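Local coordinates for Alpha/beta hydrolase (Pectobacterium atrosepticum SCRI1043, PDB 3BDV), which is probably a serine hydrolase of the alpha/beta-hydrolase fold, its substrate not established, and binds calcium ions in the crystal, at residues S122-D136 with A150-I164. Numbering follows the deposited sequence. Where two conformers were deposited one is given.
Sequences SPLSVPTLTFASHND and AWDSELVDVGEAGHI
V156 lays CG2 over one face of the F131 ring, offset toward the rim, while V158 CG1 meets the ring edge in plane, 3.8 Å from F131 CD2. Both segments belong to a beta-alpha-beta unit of the alpha/beta-hydrolase fold: strand 128-132 runs parallel to strand 154-157, the last of the sheet, and helix 141-151 connects them. W151 turns an edge to S122 O, and its NE1 bonds to Q120 O. The H134 ring has D157 at its edge: NE2 reaches D157 OD2 on the syn side at 2.9 Å, ring and carboxylate planes 33° apart; D157 OD1 also takes G159 N in an Asx turn. H134 stacks on F141 of the connecting helix. Backbone bonds alternate along the strands, among them V156 N to T130 O at 2.7 Å. T130 OG1 donates to S153 OG, just ahead of strand 154-157, which in turn donates a hydrogen bond to E154 O. Beyond the C-terminal ends of the strands S133, with OG anti to the backbone N (chi1 166°), donates to G162 O in the carbonyl plane and accepts from A161 N, fixing the loop that carries H163. That histidine lies against H81 and S82 of a probable nucleophile elbow, consistent with the Ser-His-Asp triad of this fold. D136 OD1 receives H163 ND1 at 2.8 Å, from 37° out of the carboxylate plane, and also bonds to L138 N.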
# COMPACT_ATOMS: atom_id res chain seq x y z
N SER A 122 -11.79 12.11 4.14
CA SER A 122 -13.07 11.44 4.29
C SER A 122 -12.88 9.93 4.16
O SER A 122 -11.88 9.45 3.58
CB SER A 122 -14.09 11.99 3.28
OG SER A 122 -13.60 11.99 1.97
N PRO A 123 -13.82 9.17 4.73
CA PRO A 123 -13.67 7.73 4.78
C PRO A 123 -13.50 7.06 3.46
O PRO A 123 -14.20 7.38 2.48
CB PRO A 123 -14.96 7.27 5.44
CG PRO A 123 -15.41 8.40 6.20
CD PRO A 123 -15.07 9.59 5.37
N LEU A 124 -12.61 6.09 3.43
CA LEU A 124 -12.42 5.27 2.27
C LEU A 124 -13.57 4.22 2.30
O LEU A 124 -13.97 3.72 3.36
CB LEU A 124 -11.07 4.58 2.26
CG LEU A 124 -9.88 5.56 2.15
CD1 LEU A 124 -8.56 4.84 2.15
CD2 LEU A 124 -10.03 6.39 0.90
N SER A 125 -14.09 3.91 1.14
CA SER A 125 -15.25 3.03 1.10
C SER A 125 -14.87 1.57 1.39
O SER A 125 -15.73 0.71 1.42
CB SER A 125 -15.91 3.15 -0.27
OG SER A 125 -15.00 2.74 -1.29
N VAL A 126 -13.58 1.29 1.56
CA VAL A 126 -13.14 -0.10 1.77
C VAL A 126 -12.26 -0.18 2.98
O VAL A 126 -11.66 0.83 3.38
CB VAL A 126 -12.31 -0.61 0.59
CG1 VAL A 126 -13.15 -0.54 -0.67
CG2 VAL A 126 -11.01 0.23 0.46
N PRO A 127 -12.13 -1.38 3.56
CA PRO A 127 -11.21 -1.56 4.67
C PRO A 127 -9.78 -1.13 4.34
O PRO A 127 -9.23 -1.49 3.28
CB PRO A 127 -11.30 -3.08 4.96
CG PRO A 127 -12.68 -3.43 4.49
CD PRO A 127 -12.90 -2.61 3.28
N THR A 128 -9.20 -0.37 5.27
CA THR A 128 -7.89 0.27 5.12
C THR A 128 -6.99 0.08 6.36
O THR A 128 -7.42 0.21 7.51
CB THR A 128 -8.11 1.77 4.81
OG1 THR A 128 -8.98 1.90 3.66
CG2 THR A 128 -6.84 2.53 4.56
N LEU A 129 -5.73 -0.20 6.09
CA LEU A 129 -4.70 -0.28 7.09
C LEU A 129 -3.59 0.73 6.71
O LEU A 129 -3.11 0.70 5.58
CB LEU A 129 -4.14 -1.68 7.07
CG LEU A 129 -3.35 -2.28 8.18
CD1 LEU A 129 -4.22 -2.35 9.43
CD2 LEU A 129 -2.93 -3.68 7.63
N THR A 130 -3.14 1.55 7.68
CA THR A 130 -2.12 2.57 7.45
C THR A 130 -0.95 2.35 8.39
O THR A 130 -1.17 2.19 9.59
CB THR A 130 -2.68 3.99 7.63
OG1 THR A 130 -3.71 4.21 6.65
CG2 THR A 130 -1.57 5.10 7.44
N PHE A 131 0.27 2.36 7.87
CA PHE A 131 1.47 2.19 8.69
C PHE A 131 2.20 3.53 8.67
O PHE A 131 2.43 4.09 7.58
CB PHE A 131 2.39 1.13 8.10
CG PHE A 131 1.80 -0.24 8.12
CD1 PHE A 131 0.86 -0.63 7.21
CD2 PHE A 131 2.21 -1.16 9.06
CE1 PHE A 131 0.29 -1.90 7.27
CE2 PHE A 131 1.66 -2.43 9.10
CZ PHE A 131 0.70 -2.79 8.23
N ALA A 132 2.53 4.04 9.85
CA ALA A 132 3.10 5.39 10.00
C ALA A 132 4.36 5.32 10.85
O ALA A 132 4.39 4.67 11.85
CB ALA A 132 2.08 6.33 10.60
N SER A 133 5.39 6.04 10.42
CA SER A 133 6.67 6.16 11.14
C SER A 133 6.73 7.51 11.91
O SER A 133 6.04 8.50 11.55
CB SER A 133 7.80 6.06 10.11
OG SER A 133 9.03 6.47 10.64
N HIS A 134 7.53 7.54 12.98
CA HIS A 134 7.70 8.79 13.70
C HIS A 134 8.79 9.70 13.14
O HIS A 134 8.94 10.80 13.62
CB HIS A 134 8.03 8.55 15.17
CG HIS A 134 6.86 8.15 15.97
ND1 HIS A 134 6.19 9.04 16.79
CD2 HIS A 134 6.17 6.99 16.00
CE1 HIS A 134 5.16 8.41 17.34
NE2 HIS A 134 5.15 7.16 16.91
N ASN A 135 9.61 9.19 12.21
CA ASN A 135 10.66 9.99 11.52
C ASN A 135 10.68 9.82 10.00
O ASN A 135 11.73 9.67 9.36
CB ASN A 135 12.02 9.79 12.14
CG ASN A 135 12.59 8.40 11.94
OD1 ASN A 135 11.85 7.44 11.68
ND2 ASN A 135 13.91 8.29 12.09
N ASP A 136 9.50 9.94 9.43
CA ASP A 136 9.30 9.90 8.00
C ASP A 136 9.32 11.34 7.52
O ASP A 136 8.45 12.10 7.89
CB ASP A 136 7.93 9.30 7.70
CG ASP A 136 7.63 9.23 6.24
OD1 ASP A 136 8.41 9.77 5.44
OD2 ASP A 136 6.60 8.62 5.89
N ALA A 150 -9.43 10.32 9.53
CA ALA A 150 -10.31 10.83 8.48
C ALA A 150 -10.72 9.72 7.49
O ALA A 150 -11.86 9.69 7.05
CB ALA A 150 -9.64 11.92 7.74
N TRP A 151 -9.75 8.88 7.12
CA TRP A 151 -9.95 7.82 6.13
C TRP A 151 -10.66 6.59 6.71
O TRP A 151 -11.00 5.66 5.97
CB TRP A 151 -8.62 7.38 5.53
CG TRP A 151 -7.90 8.38 4.67
CD1 TRP A 151 -8.44 9.38 3.94
CD2 TRP A 151 -6.50 8.43 4.43
NE1 TRP A 151 -7.48 10.07 3.28
CE2 TRP A 151 -6.26 9.51 3.57
CE3 TRP A 151 -5.39 7.71 4.92
CZ2 TRP A 151 -5.01 9.85 3.12
CZ3 TRP A 151 -4.12 8.07 4.47
CH2 TRP A 151 -3.95 9.13 3.59
N ASP A 152 -10.88 6.61 8.03
CA ASP A 152 -11.40 5.45 8.76
C ASP A 152 -10.50 4.22 8.56
O ASP A 152 -10.96 3.11 8.30
CB ASP A 152 -12.84 5.13 8.33
CG ASP A 152 -13.60 4.36 9.37
OD1 ASP A 152 -13.11 4.15 10.51
OD2 ASP A 152 -14.73 3.98 9.02
N SER A 153 -9.20 4.43 8.71
CA SER A 153 -8.21 3.40 8.60
C SER A 153 -7.67 3.04 9.96
O SER A 153 -7.54 3.90 10.82
CB SER A 153 -7.06 3.94 7.73
OG SER A 153 -5.95 3.07 7.70
N GLU A 154 -7.28 1.77 10.15
CA GLU A 154 -6.52 1.37 11.31
C GLU A 154 -5.14 2.00 11.16
O GLU A 154 -4.63 2.07 10.04
CB GLU A 154 -6.33 -0.15 11.32
CG GLU A 154 -6.46 -0.79 12.64
CD GLU A 154 -6.31 -2.31 12.57
OE1 GLU A 154 -6.90 -2.94 11.68
OE2 GLU A 154 -5.59 -2.85 13.42
N LEU A 155 -4.55 2.43 12.26
CA LEU A 155 -3.25 3.09 12.25
C LEU A 155 -2.24 2.28 13.02
O LEU A 155 -2.39 2.06 14.20
CB LEU A 155 -3.37 4.49 12.86
CG LEU A 155 -2.21 5.50 12.73
CD1 LEU A 155 -1.11 5.25 13.86
CD2 LEU A 155 -1.59 5.52 11.33
N VAL A 156 -1.21 1.85 12.31
CA VAL A 156 -0.15 1.01 12.85
C VAL A 156 1.09 1.84 12.97
O VAL A 156 1.63 2.27 11.96
CB VAL A 156 0.11 -0.22 11.97
CG1 VAL A 156 1.27 -1.11 12.55
CG2 VAL A 156 -1.20 -1.02 11.82
N ASP A 157 1.44 2.12 14.21
CA ASP A 157 2.68 2.85 14.58
C ASP A 157 3.89 1.90 14.53
O ASP A 157 3.98 0.99 15.33
CB ASP A 157 2.45 3.43 15.98
CG ASP A 157 3.60 4.26 16.49
OD1 ASP A 157 4.70 4.21 15.91
OD2 ASP A 157 3.37 4.98 17.48
N VAL A 158 4.79 2.13 13.57
CA VAL A 158 5.99 1.32 13.34
C VAL A 158 7.23 1.99 13.97
O VAL A 158 8.36 1.60 13.69
CB VAL A 158 6.20 0.95 11.84
CG1 VAL A 158 5.03 0.07 11.35
CG2 VAL A 158 6.34 2.21 10.98
N GLY A 159 7.02 2.95 14.84
CA GLY A 159 8.14 3.58 15.52
C GLY A 159 8.98 4.45 14.61
O GLY A 159 8.49 5.00 13.62
N GLU A 160 10.26 4.58 14.95
CA GLU A 160 11.18 5.34 14.12
C GLU A 160 11.66 4.45 13.00
O GLU A 160 12.67 3.80 13.13
CB GLU A 160 12.35 5.89 14.93
CG GLU A 160 11.97 7.09 15.68
CD GLU A 160 13.09 7.63 16.56
OE1 GLU A 160 14.23 7.15 16.47
OE2 GLU A 160 12.81 8.53 17.33
N ALA A 161 10.91 4.43 11.90
CA ALA A 161 11.19 3.57 10.79
C ALA A 161 11.57 4.35 9.54
O ALA A 161 11.38 3.88 8.39
CB ALA A 161 9.97 2.68 10.49
N GLY A 162 12.10 5.55 9.75
CA GLY A 162 12.37 6.43 8.60
C GLY A 162 11.17 6.56 7.66
O GLY A 162 10.00 6.69 8.09
N HIS A 163 11.46 6.48 6.36
CA HIS A 163 10.46 6.53 5.28
C HIS A 163 9.93 5.14 4.87
O HIS A 163 9.14 5.03 3.94
CB HIS A 163 11.06 7.30 4.09
CG HIS A 163 10.12 7.57 2.97
ND1 HIS A 163 8.91 8.23 3.13
CD2 HIS A 163 10.22 7.28 1.65
CE1 HIS A 163 8.33 8.35 1.95
NE2 HIS A 163 9.10 7.78 1.03
N ILE A 164 10.30 4.12 5.64
CA ILE A 164 9.88 2.73 5.48
C ILE A 164 10.30 2.28 4.07
O ILE A 164 9.49 1.99 3.21
CB ILE A 164 8.33 2.48 5.78
CG1 ILE A 164 7.85 3.22 7.03
CG2 ILE A 164 8.08 0.95 5.99
CD1 ILE A 164 6.41 2.94 7.41
O HOH W 1 -10.60 0.28 8.09
O HOH W 2 -8.97 -2.20 8.97